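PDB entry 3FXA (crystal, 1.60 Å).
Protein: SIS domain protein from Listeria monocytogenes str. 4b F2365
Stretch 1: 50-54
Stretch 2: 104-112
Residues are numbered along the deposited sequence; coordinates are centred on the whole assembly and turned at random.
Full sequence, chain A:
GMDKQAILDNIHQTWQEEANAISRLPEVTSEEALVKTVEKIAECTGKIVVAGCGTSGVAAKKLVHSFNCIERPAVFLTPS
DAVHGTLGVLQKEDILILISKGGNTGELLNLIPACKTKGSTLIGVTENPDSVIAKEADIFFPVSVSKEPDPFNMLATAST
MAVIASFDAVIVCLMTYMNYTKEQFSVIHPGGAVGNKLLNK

Stretch 1, residues 50-54: VAGCG
Stretch 2 104-112: NTGELLNLI

Val50 and Ala51 lie in a β-strand that begins earlier in the chain, and the backbone stays extended through Cys53 (phi/psi −127/142 at Ala51, −167/160 at Gly52, −112/142 at Cys53). Gly54 departs from this conformation, with phi/psi 56/−125; this positive phi favours glycine, and the residue sits at the N-cap position, right before a helix. In stretch 2, Thr105 (−60/112) occupies the N-cap position of a helix that begins at Gly106 and includes Leu109. Thr105 O accepts backbone hydrogen bonds from Leu108 N (2.9 Å) and Leu109 N (3.1 Å), and a type I turn spans Leu109 to Ile112, where Ile112 N donates a hydrogen bond to Leu109 O at 3.1 Å. The backbones remain well apart: CA of Gly52 lies 7.1 Å from CA of Leu108, and CA of Cys53 7.7 Å from CA of Glu107.

No hydrogen bond crosses between the stretches; the contact is van der Waals packing, mostly of side chains. Ala51 and Cys53 both point toward stretch 2. Ala51 CB meets Leu108 CD2 at 3.9 Å and Leu111 CD1 at 3.8 Å, both leucines being m,t rotamers. Between Ala51 and Cys53, Gly52 presents backbone alone, Gly52 N lying 4.0 Å from Leu108 CD2. Cys53, chi1 m, places SG 3.7 Å from Glu107 CB and 3.9 Å from Thr105 CG2 (chi1 m), with Leu108 CD2 farther at 4.4 Å. Glu107 (chi1 m, chi2 p) thus contributes aliphatic carbon here. The contact buries 219 Å² in total.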

# COMPACT_ATOMS: atom_id res chain seq x y z
N VAL A 50 7.85 5.23 9.62
CA VAL A 50 7.00 6.44 9.64
C VAL A 50 5.53 6.04 9.68
O VAL A 50 5.11 5.19 8.89
CB VAL A 50 7.26 7.39 8.46
CG1 VAL A 50 6.71 8.83 8.73
CG2 VAL A 50 8.76 7.46 8.17
N ALA A 51 4.75 6.67 10.57
CA ALA A 51 3.30 6.41 10.70
C ALA A 51 2.47 7.69 10.61
O ALA A 51 2.85 8.73 11.14
CB ALA A 51 3.01 5.73 12.03
N GLY A 52 1.32 7.59 9.96
CA GLY A 52 0.37 8.69 9.85
C GLY A 52 -0.94 8.14 9.33
O GLY A 52 -0.96 7.03 8.75
N CYS A 53 -2.01 8.90 9.57
CA CYS A 53 -3.38 8.61 9.12
C CYS A 53 -3.81 9.64 8.07
O CYS A 53 -3.53 10.83 8.21
CB CYS A 53 -4.34 8.72 10.30
SG CYS A 53 -4.11 7.51 11.57
N GLY A 54 -4.54 9.16 7.06
CA GLY A 54 -5.07 10.02 6.01
C GLY A 54 -3.97 10.81 5.32
O GLY A 54 -3.00 10.22 4.86
N ASN A 104 -2.56 14.31 18.75
CA ASN A 104 -3.30 13.42 19.65
C ASN A 104 -4.10 12.34 18.91
O ASN A 104 -4.98 11.72 19.52
CB ASN A 104 -4.21 14.27 20.55
CG ASN A 104 -3.43 15.11 21.57
OD1 ASN A 104 -2.49 14.64 22.22
ND2 ASN A 104 -3.88 16.33 21.78
N THR A 105 -3.78 12.08 17.63
CA THR A 105 -4.50 11.08 16.83
C THR A 105 -4.38 9.71 17.51
O THR A 105 -3.27 9.16 17.59
CB THR A 105 -3.95 11.01 15.39
OG1 THR A 105 -4.07 12.31 14.79
CG2 THR A 105 -4.71 9.96 14.56
N GLY A 106 -5.51 9.19 18.03
CA GLY A 106 -5.55 7.93 18.81
C GLY A 106 -4.83 6.73 18.20
O GLY A 106 -4.14 6.01 18.91
N GLU A 107 -4.95 6.59 16.88
CA GLU A 107 -4.29 5.51 16.13
C GLU A 107 -2.76 5.52 16.28
O GLU A 107 -2.12 4.47 16.24
CB GLU A 107 -4.61 5.57 14.63
CG GLU A 107 -6.05 5.33 14.22
CD GLU A 107 -6.95 6.56 14.27
OE1 GLU A 107 -6.65 7.55 14.97
OE2 GLU A 107 -8.01 6.51 13.59
N LEU A 108 -2.18 6.71 16.40
CA LEU A 108 -0.74 6.88 16.58
C LEU A 108 -0.34 6.81 18.03
O LEU A 108 0.72 6.27 18.34
CB LEU A 108 -0.26 8.22 15.98
CG LEU A 108 -0.55 8.49 14.48
CD1 LEU A 108 0.27 9.69 13.99
CD2 LEU A 108 -0.19 7.31 13.62
N LEU A 109 -1.18 7.34 18.93
CA LEU A 109 -0.88 7.31 20.37
C LEU A 109 -0.76 5.87 20.86
O LEU A 109 0.08 5.58 21.70
CB LEU A 109 -1.92 8.06 21.20
CG LEU A 109 -2.15 9.55 20.96
CD1 LEU A 109 -3.05 10.12 22.04
CD2 LEU A 109 -0.83 10.35 20.86
N ASN A 110 -1.59 4.98 20.29
CA ASN A 110 -1.54 3.52 20.55
C ASN A 110 -0.21 2.82 20.19
O ASN A 110 0.02 1.71 20.64
CB ASN A 110 -2.69 2.80 19.82
CG ASN A 110 -4.07 3.12 20.39
OD1 ASN A 110 -4.22 3.55 21.53
ND2 ASN A 110 -5.09 2.88 19.58
N LEU A 111 0.64 3.48 19.38
CA LEU A 111 1.96 3.01 18.95
C LEU A 111 3.09 3.42 19.90
O LEU A 111 4.17 2.83 19.84
CB LEU A 111 2.30 3.57 17.54
CG LEU A 111 1.19 3.46 16.48
CD1 LEU A 111 1.60 4.05 15.11
CD2 LEU A 111 0.67 2.02 16.36
N ILE A 112 2.85 4.40 20.78
CA ILE A 112 3.91 4.94 21.64
C ILE A 112 4.36 3.94 22.70
O ILE A 112 5.57 3.76 22.87
CB ILE A 112 3.54 6.32 22.24
CG1 ILE A 112 3.38 7.34 21.10
CG2 ILE A 112 4.64 6.81 23.18
CD1 ILE A 112 2.82 8.70 21.52